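Local coordinates for translation initiation factor 4E (Ascaris suum, PDB 3M94), which probably recruits messenger RNA for translation initiation by binding its 5' cap, including the trimethylguanosine form found on many nematode transcripts, at residues A[44-48]-A[49-53]; A[96-99]-A[100-103]; A[146-149]-A[150-154]. All blocks are in the same frame, centred on the assembly; numbering follows the deposited sequence.

Contact 1. Residues A[44-48]-A[49-53]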
ATOM      1  N   HIS A  44      -0.622 -17.547   4.977  1.00 18.40           N
ATOM      2  CA  HIS A  44      -1.432 -18.036   6.082  1.00 17.95           C
ATOM      3  C   HIS A  44      -2.440 -17.024   6.617  1.00 17.69           C
ATOM      4  O   HIS A  44      -3.309 -17.390   7.416  1.00 16.91           O
ATOM      5  CB  HIS A  44      -0.510 -18.556   7.184  1.00 17.61           C
ATOM      6  CG  HIS A  44       0.273 -19.755   6.761  1.00 19.23           C
ATOM      7  ND1 HIS A  44       1.572 -19.672   6.301  1.00 19.98           N
ATOM      8  CD2 HIS A  44      -0.081 -21.059   6.663  1.00 18.65           C
ATOM      9  CE1 HIS A  44       1.990 -20.882   5.964  1.00 20.93           C
ATOM     10  NE2 HIS A  44       1.011 -21.740   6.180  1.00 20.39           N
ATOM     11  N   ILE A  45      -2.308 -15.756   6.205  1.00 17.82           N
ATOM     12  CA  ILE A  45      -3.256 -14.712   6.622  1.00 18.52           C
ATOM     13  C   ILE A  45      -4.402 -14.600   5.613  1.00 18.66           C
ATOM     14  O   ILE A  45      -4.254 -14.943   4.439  1.00 19.40           O
ATOM     15  CB  ILE A  45      -2.611 -13.304   6.843  1.00 18.14           C
ATOM     16  CG1 ILE A  45      -2.189 -12.700   5.489  1.00 19.30           C
ATOM     17  CG2 ILE A  45      -1.444 -13.376   7.833  1.00 20.55           C
ATOM     18  CD1 ILE A  45      -1.418 -11.397   5.582  1.00 25.14           C
ATOM     19  N   GLN A  46      -5.528 -14.077   6.071  1.00 18.79           N
ATOM     20  CA  GLN A  46      -6.736 -14.003   5.250  1.00 19.43           C
ATOM     21  C   GLN A  46      -6.570 -13.057   4.059  1.00 18.99           C
ATOM     22  O   GLN A  46      -5.970 -11.994   4.179  1.00 18.84           O
ATOM     23  CB  GLN A  46      -7.898 -13.541   6.124  1.00 19.09           C
ATOM     24  CG  GLN A  46      -9.265 -13.691   5.508  1.00 20.67           C
ATOM     25  CD  GLN A  46     -10.383 -13.328   6.477  1.00 22.60           C
ATOM     26  OE1 GLN A  46     -10.136 -12.821   7.582  1.00 21.92           O
ATOM     27  NE2 GLN A  46     -11.624 -13.584   6.062  1.00 23.30           N
ATOM     28  N   ALA A  47      -7.127 -13.452   2.914  1.00 19.67           N
ATOM     29  CA  ALA A  47      -7.108 -12.625   1.706  1.00 19.19           C
ATOM     30  C   ALA A  47      -7.834 -11.311   2.004  1.00 19.24           C
ATOM     31  O   ALA A  47      -8.783 -11.282   2.815  1.00 18.24           O
ATOM     32  CB  ALA A  47      -7.770 -13.367   0.548  1.00 20.06           C
ATOM     33  N   ALA A  48      -7.368 -10.225   1.385  1.00 18.64           N
ATOM     34  CA  ALA A  48      -7.987  -8.918   1.580  1.00 19.07           C
ATOM     35  C   ALA A  48      -9.488  -8.996   1.285  1.00 19.63           C
ATOM     36  O   ALA A  48     -10.308  -8.510   2.073  1.00 19.58           O
ATOM     37  CB  ALA A  48      -7.315  -7.863   0.693  1.00 18.95           C
ATOM     38  N   SER A  49      -9.829  -9.652   0.177  1.00 19.83           N
ATOM     39  CA  SER A  49     -11.215  -9.761  -0.298  1.00 20.72           C
ATOM     40  C   SER A  49     -12.112 -10.449   0.711  1.00 21.30           C
ATOM     41  O   SER A  49     -13.317 -10.247   0.687  1.00 21.73           O
ATOM     42  CB  SER A  49     -11.279 -10.505  -1.634  1.00 20.56           C
ATOM     43  OG  SER A  49     -10.610 -11.755  -1.558  1.00 19.96           O
ATOM     44  N   GLY A  50     -11.506 -11.242   1.601  1.00 21.94           N
ATOM     45  CA  GLY A  50     -12.232 -11.981   2.623  1.00 21.94           C
ATOM     46  C   GLY A  50     -12.520 -11.186   3.880  1.00 22.34           C
ATOM     47  O   GLY A  50     -13.276 -11.646   4.738  1.00 21.76           O
ATOM     48  N   LEU A  51     -11.911 -10.006   4.010  1.00 22.33           N
ATOM     49  CA  LEU A  51     -12.066  -9.212   5.237  1.00 22.60           C
ATOM     50  C   LEU A  51     -13.483  -8.667   5.404  1.00 22.92           C
ATOM     51  O   LEU A  51     -14.212  -8.506   4.427  1.00 23.10           O
ATOM     52  CB  LEU A  51     -11.050  -8.074   5.300  1.00 22.61           C
ATOM     53  CG  LEU A  51      -9.557  -8.444   5.398  1.00 22.78           C
ATOM     54  CD1 LEU A  51      -8.715  -7.188   5.391  1.00 21.16           C
ATOM     55  CD2 LEU A  51      -9.239  -9.286   6.641  1.00 21.82           C
ATOM     56  N   THR A  52     -13.875  -8.388   6.644  1.00 22.64           N
ATOM     57  CA  THR A  52     -15.182  -7.791   6.901  1.00 23.26           C
ATOM     58  C   THR A  52     -15.102  -6.287   6.629  1.00 22.95           C
ATOM     59  O   THR A  52     -14.005  -5.683   6.701  1.00 22.14           O
ATOM     60  CB  THR A  52     -15.658  -8.052   8.350  1.00 23.39           C
ATOM     61  OG1 THR A  52     -14.669  -7.557   9.267  1.00 23.88           O
ATOM     62  CG2 THR A  52     -15.842  -9.541   8.578  1.00 23.71           C
ATOM     63  N   TRP A  53     -16.258  -5.696   6.324  1.00 22.09           N
ATOM     64  CA  TRP A  53     -16.349  -4.275   6.000  1.00 22.36           C
ATOM     65  C   TRP A  53     -15.742  -3.442   7.120  1.00 21.86           C
ATOM     66  O   TRP A  53     -15.995  -3.698   8.288  1.00 21.63           O
ATOM     67  CB  TRP A  53     -17.814  -3.843   5.734  1.00 22.50           C
ATOM     68  CG  TRP A  53     -18.556  -4.663   4.694  1.00 24.16           C
ATOM     69  CD1 TRP A  53     -19.845  -5.126   4.787  1.00 25.43           C
ATOM     70  CD2 TRP A  53     -18.067  -5.104   3.411  1.00 26.10           C
ATOM     71  NE1 TRP A  53     -20.182  -5.824   3.650  1.00 26.22           N
ATOM     72  CE2 TRP A  53     -19.111  -5.832   2.794  1.00 27.12           C
ATOM     73  CE3 TRP A  53     -16.852  -4.956   2.725  1.00 28.39           C
ATOM     74  CZ2 TRP A  53     -18.979  -6.413   1.521  1.00 28.64           C
ATOM     75  CZ3 TRP A  53     -16.718  -5.537   1.454  1.00 30.01           C
ATOM     76  CH2 TRP A  53     -17.784  -6.254   0.868  1.00 29.50           C
TER
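A short 3-10 turn in the loop between helix 35-42 and strand 56-61 brings A47 and A48 against G50 and L51. Both of its backbone bonds span three residues: G50 N donates to A47 O (3.0 Å), and L51 N donates more directly to A48 O (2.9 Å, 164° at the hydrogen). A48 O also lies against the L51 side chain, whose CG is 3.4 Å away. With CG set anti to the carbonyl carbon (chi1 -65°), L51 turns inward to pack on Y13, Y57 and V122. On the outer side, the extended Q46 side chain reaches over the turn. Its OE1 sits 3.8 Å from L51 CD2, while NE2 comes within 2.9 Å of G50 O at an angle too poor for a hydrogen bond. S49 OG lies 3.9 Å from A47 CB, but its polar partner is D93 OD2 on helix 88-104, and S49 O accepts a bond from R88 of the same helix. The turn thus ties this helix-to-strand connection to helix 88-104 in the eIF4E fold, in which helices back a curved antiparallel sheet.

Contact 2. Residues A[96-99]-A[100-103]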
ATOM      1  N   TRP A  96      -3.560  -5.730  -4.370  1.00 17.99           N
ATOM      2  CA  TRP A  96      -2.852  -5.726  -3.085  1.00 17.53           C
ATOM      3  C   TRP A  96      -1.538  -6.504  -3.128  1.00 17.42           C
ATOM      4  O   TRP A  96      -0.501  -5.969  -2.765  1.00 18.20           O
ATOM      5  CB  TRP A  96      -3.765  -6.256  -1.977  1.00 17.15           C
ATOM      6  CG  TRP A  96      -3.154  -6.316  -0.589  1.00 16.00           C
ATOM      7  CD1 TRP A  96      -3.065  -7.405   0.195  1.00 13.04           C
ATOM      8  CD2 TRP A  96      -2.594  -5.223   0.167  1.00 14.51           C
ATOM      9  NE1 TRP A  96      -2.485  -7.076   1.400  1.00 16.01           N
ATOM     10  CE2 TRP A  96      -2.195  -5.739   1.408  1.00 14.95           C
ATOM     11  CE3 TRP A  96      -2.396  -3.854  -0.094  1.00 15.57           C
ATOM     12  CZ2 TRP A  96      -1.584  -4.947   2.400  1.00 15.29           C
ATOM     13  CZ3 TRP A  96      -1.821  -3.059   0.898  1.00 14.97           C
ATOM     14  CH2 TRP A  96      -1.418  -3.613   2.132  1.00 15.82           C
ATOM     15  N   LEU A  97      -1.573  -7.750  -3.587  1.00 17.52           N
ATOM     16  CA  LEU A  97      -0.361  -8.569  -3.659  1.00 16.92           C
ATOM     17  C   LEU A  97       0.685  -7.981  -4.619  1.00 17.25           C
ATOM     18  O   LEU A  97       1.864  -7.913  -4.265  1.00 16.88           O
ATOM     19  CB  LEU A  97      -0.678 -10.025  -4.042  1.00 16.59           C
ATOM     20  CG  LEU A  97       0.531 -10.985  -4.127  1.00 16.19           C
ATOM     21  CD1 LEU A  97       1.413 -10.986  -2.824  1.00 13.34           C
ATOM     22  CD2 LEU A  97       0.071 -12.404  -4.454  1.00 16.11           C
ATOM     23  N   GLU A  98       0.269  -7.555  -5.819  1.00 16.62           N
ATOM     24  CA  GLU A  98       1.201  -6.864  -6.730  1.00 17.08           C
ATOM     25  C   GLU A  98       1.868  -5.641  -6.077  1.00 16.95           C
ATOM     26  O   GLU A  98       3.063  -5.416  -6.253  1.00 17.12           O
ATOM     27  CB  GLU A  98       0.509  -6.421  -8.029  1.00 17.80           C
ATOM     28  CG  GLU A  98      -0.017  -7.561  -8.920  1.00 20.27           C
ATOM     29  CD  GLU A  98       1.069  -8.525  -9.387  1.00 23.27           C
ATOM     30  OE1 GLU A  98       2.178  -8.075  -9.712  1.00 25.06           O
ATOM     31  OE2 GLU A  98       0.810  -9.742  -9.445  1.00 27.49           O
ATOM     32  N   LEU A  99       1.096  -4.851  -5.333  1.00 16.53           N
ATOM     33  CA  LEU A  99       1.674  -3.691  -4.654  1.00 16.60           C
ATOM     34  C   LEU A  99       2.691  -4.101  -3.580  1.00 16.56           C
ATOM     35  O   LEU A  99       3.751  -3.489  -3.475  1.00 16.45           O
ATOM     36  CB  LEU A  99       0.584  -2.781  -4.074  1.00 16.23           C
ATOM     37  CG  LEU A  99       1.043  -1.494  -3.395  1.00 17.22           C
ATOM     38  CD1 LEU A  99       1.984  -0.683  -4.295  1.00 17.25           C
ATOM     39  CD2 LEU A  99      -0.182  -0.657  -3.018  1.00 17.49           C
ATOM     40  N   LEU A 100       2.382  -5.140  -2.807  1.00 16.89           N
ATOM     41  CA  LEU A 100       3.310  -5.630  -1.795  1.00 16.95           C
ATOM     42  C   LEU A 100       4.626  -6.118  -2.430  1.00 17.14           C
ATOM     43  O   LEU A 100       5.715  -5.797  -1.941  1.00 17.54           O
ATOM     44  CB  LEU A 100       2.682  -6.763  -0.972  1.00 16.83           C
ATOM     45  CG  LEU A 100       1.446  -6.424  -0.114  1.00 17.65           C
ATOM     46  CD1 LEU A 100       1.091  -7.581   0.763  1.00 16.98           C
ATOM     47  CD2 LEU A 100       1.589  -5.139   0.730  1.00 17.56           C
ATOM     48  N   MET A 101       4.525  -6.900  -3.495  1.00 16.26           N
ATOM     49  CA  MET A 101       5.727  -7.394  -4.185  1.00 16.89           C
ATOM     50  C   MET A 101       6.562  -6.246  -4.772  1.00 16.41           C
ATOM     51  O   MET A 101       7.795  -6.277  -4.700  1.00 16.25           O
ATOM     52  CB  MET A 101       5.354  -8.390  -5.271  1.00 16.80           C
ATOM     53  CG  MET A 101       4.854  -9.703  -4.694  1.00 18.64           C
ATOM     54  SD  MET A 101       4.710 -10.987  -5.928  1.00 18.86           S
ATOM     55  CE  MET A 101       3.398 -10.336  -6.967  1.00 17.33           C
ATOM     56  N   ALA A 102       5.877  -5.246  -5.331  1.00 15.51           N
ATOM     57  CA  ALA A 102       6.554  -4.076  -5.913  1.00 15.21           C
ATOM     58  C   ALA A 102       7.306  -3.315  -4.826  1.00 14.54           C
ATOM     59  O   ALA A 102       8.447  -2.968  -5.026  1.00 13.83           O
ATOM     60  CB  ALA A 102       5.570  -3.167  -6.648  1.00 14.47           C
ATOM     61  N   ILE A 103       6.695  -3.119  -3.657  1.00 15.12           N
ATOM     62  CA  ILE A 103       7.405  -2.427  -2.585  1.00 16.23           C
ATOM     63  C   ILE A 103       8.546  -3.196  -1.910  1.00 15.61           C
ATOM     64  O   ILE A 103       9.646  -2.657  -1.820  1.00 15.79           O
ATOM     65  CB  ILE A 103       6.489  -1.702  -1.551  1.00 17.46           C
ATOM     66  CG1 ILE A 103       5.832  -2.669  -0.566  1.00 19.08           C
ATOM     67  CG2 ILE A 103       5.484  -0.773  -2.280  1.00 17.41           C
ATOM     68  CD1 ILE A 103       4.873  -1.964   0.457  1.00 23.34           C
TER
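W96 and L100 meet one turn apart on helix 88-104, one of the helices that back the curved sheet of the eIF4E fold. Here the regular i to i+4 pattern runs unbroken, beginning with L100 N donating to W96 O (3.0 Å). The indole of W96 leaves the helix with CG anti to the backbone N (chi1 180°), which presents one ring face to L100. Methyl CD2 of L100 stands over the six-membered ring, 3.7 Å from its centroid and 16° off the normal, a CH-pi contact. The second methyl, CD1, lies nearer the pyrrole side, 3.7 Å from W96 NE1.

L97 comes next, facing helix 35-42. Its carbonyl takes the nearly straight bond from M101 N (170° at the hydrogen), and its CG rests 4.1 Å from M101 CE. The same methyl carbon comes closer to E98: the M101 chain bends at its last torsion, placing CE 3.6 Å from E98 OE2. The carboxylate therefore has an apolar neighbour along the helix. Beyond the two segments, a bound peptide gives E98 OE1 a basic side chain as salt-bridge partner and packs an apolar one on M101, in keeping with the convex face where eIF4E partners typically dock. A102 N bonds to E98 O, and the small A102 CB nestles 3.4 Å from that oxygen.

L99 turns to the sheet, where it joins W96 and I103 in packing on strands 115-121 and 127-133, all three of them touching A118. I103 N donates to L99 O, and the two side chains meet at an angle, with L99 CD1 4.0 Å from I103 CG2.

Contact 3. Residues A[146-149]-A[150-154]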
ATOM      1  N   GLY A 146       3.758   6.915  -9.192  1.00 22.08           N
ATOM      2  CA  GLY A 146       2.429   6.630  -9.699  1.00 21.70           C
ATOM      3  C   GLY A 146       2.456   5.906 -11.018  1.00 21.85           C
ATOM      4  O   GLY A 146       1.646   5.010 -11.245  1.00 22.34           O
ATOM      5  N   GLN A 147       3.378   6.293 -11.897  1.00 22.25           N
ATOM      6  CA  GLN A 147       3.474   5.656 -13.207  1.00 22.76           C
ATOM      7  C   GLN A 147       3.850   4.177 -13.031  1.00 22.57           C
ATOM      8  O   GLN A 147       3.258   3.309 -13.662  1.00 23.05           O
ATOM      9  CB  GLN A 147       4.441   6.412 -14.143  1.00 22.54           C
ATOM     10  CG  GLN A 147       3.996   7.857 -14.471  1.00 23.20           C
ATOM     11  CD  GLN A 147       5.097   8.732 -15.126  1.00 26.98           C
ATOM     12  OE1 GLN A 147       6.296   8.538 -14.905  1.00 28.42           O
ATOM     13  NE2 GLN A 147       4.675   9.698 -15.930  1.00 25.12           N
ATOM     14  N   ILE A 148       4.809   3.899 -12.153  1.00 22.76           N
ATOM     15  CA  ILE A 148       5.213   2.524 -11.857  1.00 22.30           C
ATOM     16  C   ILE A 148       4.064   1.737 -11.201  1.00 22.57           C
ATOM     17  O   ILE A 148       3.825   0.598 -11.561  1.00 22.48           O
ATOM     18  CB  ILE A 148       6.492   2.472 -10.972  1.00 22.20           C
ATOM     19  CG1 ILE A 148       7.702   3.011 -11.746  1.00 21.60           C
ATOM     20  CG2 ILE A 148       6.781   1.043 -10.505  1.00 20.89           C
ATOM     21  CD1 ILE A 148       8.833   3.506 -10.862  1.00 22.16           C
ATOM     22  N   LEU A 149       3.361   2.344 -10.250  1.00 22.74           N
ATOM     23  CA  LEU A 149       2.206   1.689  -9.604  1.00 23.32           C
ATOM     24  C   LEU A 149       1.149   1.263 -10.642  1.00 22.96           C
ATOM     25  O   LEU A 149       0.675   0.123 -10.650  1.00 22.25           O
ATOM     26  CB  LEU A 149       1.579   2.641  -8.582  1.00 23.79           C
ATOM     27  CG  LEU A 149       0.261   2.271  -7.893  1.00 25.26           C
ATOM     28  CD1 LEU A 149       0.476   1.096  -6.962  1.00 26.59           C
ATOM     29  CD2 LEU A 149      -0.251   3.455  -7.106  1.00 25.94           C
ATOM     30  N   LYS A 150       0.801   2.205 -11.513  1.00 22.87           N
ATOM     31  CA  LYS A 150      -0.167   1.996 -12.575  1.00 23.27           C
ATOM     32  C   LYS A 150       0.250   0.804 -13.432  1.00 23.16           C
ATOM     33  O   LYS A 150      -0.580  -0.055 -13.759  1.00 22.90           O
ATOM     34  CB  LYS A 150      -0.266   3.267 -13.436  1.00 22.95           C
ATOM     35  CG  LYS A 150      -1.341   3.213 -14.497  1.00 23.74           C
ATOM     36  CD  LYS A 150      -1.417   4.531 -15.251  1.00 24.86           C
ATOM     37  CE  LYS A 150      -2.071   4.369 -16.608  1.00 25.45           C
ATOM     38  NZ  LYS A 150      -3.542   4.174 -16.512  1.00 25.05           N
ATOM     39  N   ALA A 151       1.544   0.764 -13.774  1.00 23.07           N
ATOM     40  CA  ALA A 151       2.115  -0.282 -14.611  1.00 22.97           C
ATOM     41  C   ALA A 151       2.081  -1.647 -13.910  1.00 22.64           C
ATOM     42  O   ALA A 151       1.564  -2.621 -14.452  1.00 22.52           O
ATOM     43  CB  ALA A 151       3.561   0.092 -15.040  1.00 22.74           C
ATOM     44  N   LYS A 152       2.609  -1.700 -12.691  1.00 22.79           N
ATOM     45  CA  LYS A 152       2.621  -2.926 -11.889  1.00 22.42           C
ATOM     46  C   LYS A 152       1.232  -3.517 -11.725  1.00 22.76           C
ATOM     47  O   LYS A 152       1.072  -4.728 -11.735  1.00 22.72           O
ATOM     48  CB  LYS A 152       3.206  -2.650 -10.489  1.00 22.26           C
ATOM     49  CG  LYS A 152       4.707  -2.365 -10.476  1.00 21.78           C
ATOM     50  CD  LYS A 152       5.529  -3.536 -11.002  1.00 18.61           C
ATOM     51  CE  LYS A 152       6.990  -3.159 -11.079  1.00 18.53           C
ATOM     52  NZ  LYS A 152       7.836  -4.378 -11.280  1.00 20.57           N
ATOM     53  N   LEU A 153       0.228  -2.657 -11.561  1.00 23.02           N
ATOM     54  CA  LEU A 153      -1.131  -3.137 -11.262  1.00 24.10           C
ATOM     55  C   LEU A 153      -1.978  -3.227 -12.527  1.00 24.50           C
ATOM     56  O   LEU A 153      -3.118  -3.703 -12.499  1.00 24.48           O
ATOM     57  CB  LEU A 153      -1.805  -2.261 -10.198  1.00 23.35           C
ATOM     58  CG  LEU A 153      -1.513  -2.613  -8.736  1.00 23.24           C
ATOM     59  CD1 LEU A 153      -0.029  -2.571  -8.415  1.00 21.27           C
ATOM     60  CD2 LEU A 153      -2.289  -1.683  -7.801  1.00 22.26           C
ATOM     61  N   GLU A 154      -1.389  -2.793 -13.639  1.00 24.99           N
ATOM     62  CA  GLU A 154      -2.067  -2.792 -14.936  1.00 26.02           C
ATOM     63  C   GLU A 154      -3.411  -2.075 -14.863  1.00 25.71           C
ATOM     64  O   GLU A 154      -4.426  -2.578 -15.310  1.00 26.11           O
ATOM     65  CB  GLU A 154      -2.185  -4.214 -15.490  1.00 26.16           C
ATOM     66  CG  GLU A 154      -0.839  -4.741 -15.971  1.00 28.73           C
ATOM     67  CD  GLU A 154      -0.850  -6.220 -16.323  1.00 31.32           C
ATOM     68  OE1 GLU A 154      -1.345  -7.038 -15.516  1.00 30.92           O
ATOM     69  OE2 GLU A 154      -0.338  -6.561 -17.416  1.00 33.48           O
TER
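Four successive i to i+4 bonds carry the backbone from G146 to L153, K150 N donating to G146 O (2.9 Å) and K152 N to I148 O (2.8 Å) in an almost straight line, 177° at the hydrogen. A151 N to Q147 O and L153 N to L149 O complete the series. On the buried side, the branched ends of L149 and L153 meet, L149 CD1 lying 4.0 Å from both L153 CD1 and L153 CD2. Anti placement of L149 CG relative to the backbone N (chi1 173°) sends this side chain towards L99 of helix 88-104, while L153 packs on Y95 and E98. Helix 139-153 thus lies against helix 88-104 on the sheet of the eIF4E fold, and it closes in a Schellman motif: E154 takes a positive phi (53°) with two bonds back into the last turn, one of them from its N to A151 O (3.1 Å). I148 and K152 run side by side, I148 CG2 and K152 CG 4.0 Å apart, before the lysine leads off to hydrogen-bond Q107 through NZ. K150 starts with CB 3.4 Å from G146 O, and its amine then reaches past the helix end to I155 O and to a salt bridge with D157.

How the contacts relate
Contact 2 is the most deeply buried of the three, its centre about 9 Å from the centre of the chain, whereas contacts 1 and 3 lie farther out and are only partly buried. Contacts 2 and 3 touch directly: L99 CD1 and L149 CD1 approach to 3.5 Å, and A102 CB meets the aliphatic CG of K152. Contact 1 stays separate, its nearest atoms about 4 Å from contact 2, yet S49 and D93 join its loop to the helix carrying contact 2. Chemistry follows place: a backbone-bonded 3-10 turn in the loop; aromatic and aliphatic packing in contact 2, with one carboxylate turned to the bound peptide; and, in contact 3, leucine packing beside lysines whose amines find partners beyond the segments.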